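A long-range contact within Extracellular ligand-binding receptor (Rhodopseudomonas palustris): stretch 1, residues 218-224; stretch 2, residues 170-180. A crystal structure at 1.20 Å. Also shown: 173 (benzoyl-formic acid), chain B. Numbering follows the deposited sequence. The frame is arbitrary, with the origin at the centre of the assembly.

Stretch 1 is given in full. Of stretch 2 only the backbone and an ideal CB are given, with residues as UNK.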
ATOM      1  N   VAL A 218       4.453  12.841  18.179  1.00 13.26           N
ATOM      2  CA  VAL A 218       5.420  12.554  17.131  1.00 12.18           C
ATOM      3  C   VAL A 218       4.750  11.756  16.020  1.00 11.89           C
ATOM      4  O   VAL A 218       3.999  10.812  16.288  1.00 12.86           O
ATOM      5  CB  VAL A 218       6.641  11.784  17.669  1.00 12.13           C
ATOM      6  CG1 VAL A 218       7.606  11.455  16.535  1.00 12.51           C
ATOM      7  CG2 VAL A 218       7.351  12.601  18.733  1.00 13.21           C
ATOM      8  N   PHE A 219       5.022  12.161  14.781  1.00 11.35           N
ATOM      9  CA  PHE A 219       4.584  11.440  13.600  1.00 10.47           C
ATOM     10  C   PHE A 219       5.729  10.611  13.036  1.00 10.17           C
ATOM     11  O   PHE A 219       6.847  11.113  12.864  1.00 10.95           O
ATOM     12  CB  PHE A 219       4.109  12.413  12.525  1.00 12.31           C
ATOM     13  CG  PHE A 219       3.361  11.732  11.426  1.00 10.42           C
ATOM     14  CD1 PHE A 219       1.993  11.564  11.528  1.00 11.92           C
ATOM     15  CD2 PHE A 219       4.021  11.189  10.327  1.00 11.33           C
ATOM     16  CE1 PHE A 219       1.285  10.902  10.548  1.00 12.98           C
ATOM     17  CE2 PHE A 219       3.307  10.520   9.338  1.00 11.04           C
ATOM     18  CZ  PHE A 219       1.939  10.383   9.456  1.00 11.87           C
ATOM     19  N   ILE A 220       5.439   9.347  12.734  1.00  9.82           N
ATOM     20  CA  ILE A 220       6.404   8.443  12.121  1.00  9.32           C
ATOM     21  C   ILE A 220       5.865   8.004  10.759  1.00  8.77           C
ATOM     22  O   ILE A 220       4.746   7.484  10.679  1.00  9.26           O
ATOM     23  CB  ILE A 220       6.622   7.196  13.010  1.00  9.23           C
ATOM     24  CG1 ILE A 220       7.135   7.617  14.393  1.00 10.66           C
ATOM     25  CG2 ILE A 220       7.573   6.208  12.322  1.00  9.71           C
ATOM     26  CD1 ILE A 220       7.165   6.491  15.405  1.00 11.87           C
ATOM     27  N   ALA A 221       6.650   8.214   9.700  1.00  8.48           N
ATOM     28  CA  ALA A 221       6.272   7.782   8.357  1.00  8.64           C
ATOM     29  C   ALA A 221       7.154   6.610   7.940  1.00  8.09           C
ATOM     30  O   ALA A 221       8.276   6.789   7.455  1.00  9.62           O
ATOM     31  CB  ALA A 221       6.383   8.925   7.359  1.00  9.85           C
ATOM     32  N   SER A 222       6.636   5.406   8.134  1.00  7.84           N
ATOM     33  CA  SER A 222       7.402   4.181   7.967  1.00  8.16           C
ATOM     34  C   SER A 222       6.470   3.052   7.532  1.00  8.18           C
ATOM     35  O   SER A 222       5.265   3.258   7.362  1.00  8.60           O
ATOM     36  CB  SER A 222       8.097   3.858   9.293  1.00  8.91           C
ATOM     37  OG  SER A 222       8.931   2.721   9.189  1.00  8.98           O
ATOM     38  N   ALA A 223       7.018   1.860   7.337  1.00  8.18           N
ATOM     39  CA  ALA A 223       6.211   0.734   6.884  1.00  7.79           C
ATOM     40  C   ALA A 223       6.887  -0.573   7.245  1.00  8.18           C
ATOM     41  O   ALA A 223       8.127  -0.656   7.283  1.00  9.00           O
ATOM     42  CB  ALA A 223       5.979   0.796   5.393  1.00  8.90           C
ATOM     43  N   GLY A 224       6.080  -1.603   7.470  1.00  8.47           N
ATOM     44  CA  GLY A 224       6.604  -2.910   7.809  1.00  8.76           C
ATOM     45  C   GLY A 224       7.242  -2.948   9.181  1.00  8.38           C
ATOM     46  O   GLY A 224       7.036  -2.063  10.016  1.00  9.55           O
ATOM     47  N   UNK A 170      10.739   8.209  -1.182  1.00  9.81           N
ATOM     48  CA  UNK A 170       9.549   8.897  -1.668  1.00 10.34           C
ATOM     49  C   UNK A 170       8.297   8.572  -0.851  1.00  9.36           C
ATOM     50  O   UNK A 170       7.362   9.366  -0.808  1.00 10.57           O
ATOM     51  CB  UNK A 170       9.311   8.537  -3.136  1.00 10.34           C
ATOM     52  N   UNK A 171       8.270   7.407  -0.206  1.00  9.13           N
ATOM     53  CA  UNK A 171       7.147   7.091   0.677  1.00  8.69           C
ATOM     54  C   UNK A 171       7.137   8.016   1.890  1.00  8.80           C
ATOM     55  O   UNK A 171       6.143   8.693   2.172  1.00  8.96           O
ATOM     56  CB  UNK A 171       7.213   5.630   1.128  1.00  8.69           C
ATOM     57  N   UNK A 172       8.248   8.057   2.619  1.00  9.22           N
ATOM     58  CA  UNK A 172       8.326   8.922   3.782  1.00 10.36           C
ATOM     59  C   UNK A 172       8.111  10.372   3.407  1.00  9.60           C
ATOM     60  O   UNK A 172       7.331  11.085   4.038  1.00 10.80           O
ATOM     61  CB  UNK A 172       9.677   8.756   4.481  1.00 10.36           C
ATOM     62  N   UNK A 173       8.801  10.820   2.367  1.00 10.48           N
ATOM     63  CA  UNK A 173       8.737  12.228   1.989  1.00 11.98           C
ATOM     64  C   UNK A 173       7.352  12.662   1.509  1.00 11.44           C
ATOM     65  O   UNK A 173       6.998  13.834   1.621  1.00 12.25           O
ATOM     66  CB  UNK A 173       9.767  12.511   0.893  1.00 11.98           C
ATOM     67  N   UNK A 174       6.562  11.729   0.995  1.00 10.84           N
ATOM     68  CA  UNK A 174       5.193  12.050   0.636  1.00 11.03           C
ATOM     69  C   UNK A 174       4.365  12.446   1.847  1.00  9.83           C
ATOM     70  O   UNK A 174       3.493  13.316   1.750  1.00 11.44           O
ATOM     71  CB  UNK A 174       4.543  10.860  -0.073  1.00 11.03           C
ATOM     72  N   UNK A 175       4.624  11.819   2.993  1.00 10.05           N
ATOM     73  CA  UNK A 175       3.981  12.220   4.239  1.00 10.20           C
ATOM     74  C   UNK A 175       4.503  13.561   4.721  1.00 10.98           C
ATOM     75  O   UNK A 175       3.724  14.463   5.043  1.00 11.32           O
ATOM     76  CB  UNK A 175       4.196  11.156   5.318  1.00 10.20           C
ATOM     77  N   UNK A 176       5.819  13.709   4.769  1.00 10.83           N
ATOM     78  CA  UNK A 176       6.378  14.951   5.270  1.00 11.01           C
ATOM     79  C   UNK A 176       5.875  16.151   4.474  1.00 11.29           C
ATOM     80  O   UNK A 176       5.469  17.173   5.045  1.00 12.68           O
ATOM     81  CB  UNK A 176       7.906  14.895   5.230  1.00 11.01           C
ATOM     82  N   UNK A 177       5.906  16.052   3.153  1.00 11.95           N
ATOM     83  CA  UNK A 177       5.561  17.220   2.352  1.00 13.60           C
ATOM     84  C   UNK A 177       4.110  17.651   2.550  1.00 13.64           C
ATOM     85  O   UNK A 177       3.818  18.852   2.627  1.00 13.94           O
ATOM     86  CB  UNK A 177       5.817  16.930   0.872  1.00 13.60           C
ATOM     87  N   UNK A 178       3.200  16.690   2.649  1.00 12.68           N
ATOM     88  CA  UNK A 178       1.791  17.026   2.835  1.00 13.10           C
ATOM     89  C   UNK A 178       1.517  17.564   4.236  1.00 13.57           C
ATOM     90  O   UNK A 178       0.804  18.563   4.396  1.00 15.01           O
ATOM     91  CB  UNK A 178       0.918  15.798   2.570  1.00 13.10           C
ATOM     92  N   UNK A 179       2.095  16.929   5.248  1.00 13.28           N
ATOM     93  CA  UNK A 179       1.952  17.418   6.616  1.00 13.76           C
ATOM     94  C   UNK A 179       2.562  18.804   6.789  1.00 15.14           C
ATOM     95  O   UNK A 179       1.966  19.677   7.425  1.00 16.67           O
ATOM     96  CB  UNK A 179       2.601  16.439   7.596  1.00 13.76           C
ATOM     97  N   UNK A 180       3.749  19.014   6.228  1.00 14.08           N
ATOM     98  CA  UNK A 180       4.407  20.313   6.333  1.00 16.70           C
ATOM     99  C   UNK A 180       3.576  21.421   5.688  1.00 16.54           C
ATOM    100  O   UNK A 180       3.484  22.531   6.222  1.00 18.88           O
ATOM    101  CB  UNK A 180       5.792  20.255   5.685  1.00 16.70           C
TER
HETATM  102  O1B 173 B 384       4.785   2.412  -0.589  1.00  9.35           O
HETATM  103  C1  173 B 384       5.589   2.017   0.213  1.00 11.26           C
HETATM  104  O1A 173 B 384       6.957   2.226   0.087  1.00 10.35           O
HETATM  105  C2  173 B 384       5.135   1.469   1.539  1.00 11.86           C
HETATM  106  O2  173 B 384       5.913   1.327   2.434  1.00 15.69           O
HETATM  107  C1G 173 B 384       3.700   1.059   1.653  1.00 11.71           C
HETATM  108  C2D 173 B 384       3.070   0.242   0.530  1.00 10.89           C
HETATM  109  C2E 173 B 384       1.612  -0.160   0.616  1.00  9.81           C
HETATM  110  C3  173 B 384       0.790   0.278   1.827  1.00 11.76           C
HETATM  111  C1E 173 B 384       1.452   1.107   2.944  1.00 11.97           C
HETATM  112  C1D 173 B 384       2.913   1.500   2.873  1.00 13.63           C

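The helix of stretch 2 runs at 144° to the strand 218-221, the two axes 8.5 Å apart at their closest. The strand turns F219 and A221 toward the helix, so what it offers is a phenyl ring and a small methyl, with no charge.

Position 170 points out of reach, and stretch 1 leaves almost any helix-compatible residue possible; it is A170. At 171 the CA-to-CB bond points toward stretch 1, yet nothing there lies within 5.5 Å of the ideal CB, so a long side chain is needed to reach the loop 222-223. Methionine or an aromatic could do so, a flat ring also offering a broad face to the ligand. The residue is Y171, chi1 t. Its CE2 lies 3.4 Å from S222 O, which sits at the ring edge, and 4.3 Å from A223 CB, while benzoyl-formic acid places its C2 over one face. The ring packs against both the loop and the bound acid.

At 172 the backbones come closest, with CA atoms of 172 and A221 5.1 Å apart. The CB would point sideways, 3.8 Å from A221 O, so a small residue suits: glycine, alanine or perhaps serine. It is G172, whose bare CA lies 4.1 Å from A221 CB.

Position 173 points away, which would suit a polar residue; E173 makes no contact with stretch 1. Position 174 is out of reach and has ordinary helical angles, so stretch 1 sets no limit. The ideal CB of 174 would, however, be crowded by A170 O at 3.3 Å, and G174 avoids this.

Position 175 points straight at the strand, its ideal CB 3.7 Å from A221 CB and 4.2 Å from F219 CE2. An apolar or aromatic side chain that can run along F219 would fit. Y175, chi1 m, sets its CB 3.8 Å from A221 CB and its CD1 3.8 Å from F219 CZ. The ring planes are at 29° but slid apart, centroids 5.9 Å from each other, so the rings barely overlap.

Position 176 points sideways and 177 and 178 are out of reach, so any helix-compatible side chain, polar, aromatic or aliphatic, would serve; they are Y176, K177 and V178.

Position 179, one turn beyond 175, again points toward the strand, but its CB falls short, so an apolar chain of medium length, such as leucine, isoleucine or methionine, could reach F219. L179 places CD1 3.6 Å from the centroid of the F219 ring, nearly along its normal, a CH-pi contact. Position 180 is out of reach and undemanding; it is A180.

Stretch 2 170-180: AYGEGYYKVLA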
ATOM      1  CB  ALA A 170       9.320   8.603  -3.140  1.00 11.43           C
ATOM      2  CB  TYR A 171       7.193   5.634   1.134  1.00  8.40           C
ATOM      3  CG  TYR A 171       6.099   5.296   2.127  1.00  7.97           C
ATOM      4  CD1 TYR A 171       4.786   5.113   1.704  1.00  7.85           C
ATOM      5  CD2 TYR A 171       6.375   5.177   3.483  1.00  8.59           C
ATOM      6  CE1 TYR A 171       3.788   4.817   2.602  1.00  8.19           C
ATOM      7  CE2 TYR A 171       5.378   4.885   4.392  1.00  8.50           C
ATOM      8  CZ  TYR A 171       4.084   4.701   3.941  1.00  7.93           C
ATOM      9  OH  TYR A 171       3.056   4.395   4.809  1.00  9.08           O
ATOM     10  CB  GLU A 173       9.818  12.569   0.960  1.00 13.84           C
ATOM     11  CG  GLU A 173      11.219  12.573   1.558  1.00 16.43           C
ATOM     12  CD  GLU A 173      11.378  13.628   2.644  1.00 19.19           C
ATOM     13  OE1 GLU A 173      11.388  14.831   2.311  1.00 27.08           O
ATOM     14  OE2 GLU A 173      11.479  13.263   3.830  1.00 15.83           O
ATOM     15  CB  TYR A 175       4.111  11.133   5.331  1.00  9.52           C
ATOM     16  CG  TYR A 175       3.056  10.091   5.131  1.00  8.87           C
ATOM     17  CD1 TYR A 175       1.778  10.266   5.643  1.00  8.69           C
ATOM     18  CD2 TYR A 175       3.304   8.970   4.354  1.00  9.19           C
ATOM     19  CE1 TYR A 175       0.775   9.337   5.401  1.00  8.73           C
ATOM     20  CE2 TYR A 175       2.311   8.033   4.116  1.00  8.98           C
ATOM     21  CZ  TYR A 175       1.049   8.224   4.640  1.00  7.90           C
ATOM     22  OH  TYR A 175       0.044   7.320   4.374  1.00  8.52           O
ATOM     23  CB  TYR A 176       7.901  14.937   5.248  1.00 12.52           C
ATOM     24  CG  TYR A 176       8.450  16.222   5.806  1.00 13.28           C
ATOM     25  CD1 TYR A 176       8.518  16.421   7.176  1.00 14.23           C
ATOM     26  CD2 TYR A 176       8.830  17.265   4.971  1.00 15.96           C
ATOM     27  CE1 TYR A 176       8.990  17.607   7.705  1.00 15.98           C
ATOM     28  CE2 TYR A 176       9.306  18.457   5.492  1.00 19.45           C
ATOM     29  CZ  TYR A 176       9.378  18.616   6.857  1.00 16.42           C
ATOM     30  OH  TYR A 176       9.851  19.801   7.382  1.00 21.06           O
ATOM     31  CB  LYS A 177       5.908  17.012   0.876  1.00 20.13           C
ATOM     32  CG  LYS A 177       4.910  16.226   0.054  1.00 29.37           C
ATOM     33  CD  LYS A 177       5.278  16.334  -1.423  1.00 34.42           C
ATOM     34  CE  LYS A 177       4.406  15.454  -2.302  1.00 35.98           C
ATOM     35  NZ  LYS A 177       4.919  15.397  -3.705  1.00 33.60           N
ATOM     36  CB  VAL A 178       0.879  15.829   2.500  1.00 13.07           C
ATOM     37  CG1 VAL A 178      -0.574  16.136   2.844  1.00 16.46           C
ATOM     38  CG2 VAL A 178       1.022  15.485   1.033  1.00 15.32           C
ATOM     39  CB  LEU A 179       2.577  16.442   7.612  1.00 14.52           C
ATOM     40  CG  LEU A 179       1.856  15.108   7.769  1.00 13.79           C
ATOM     41  CD1 LEU A 179       2.716  14.141   8.564  1.00 15.57           C
ATOM     42  CD2 LEU A 179       0.507  15.314   8.440  1.00 18.46           C
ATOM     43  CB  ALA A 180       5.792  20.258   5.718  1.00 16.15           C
TER
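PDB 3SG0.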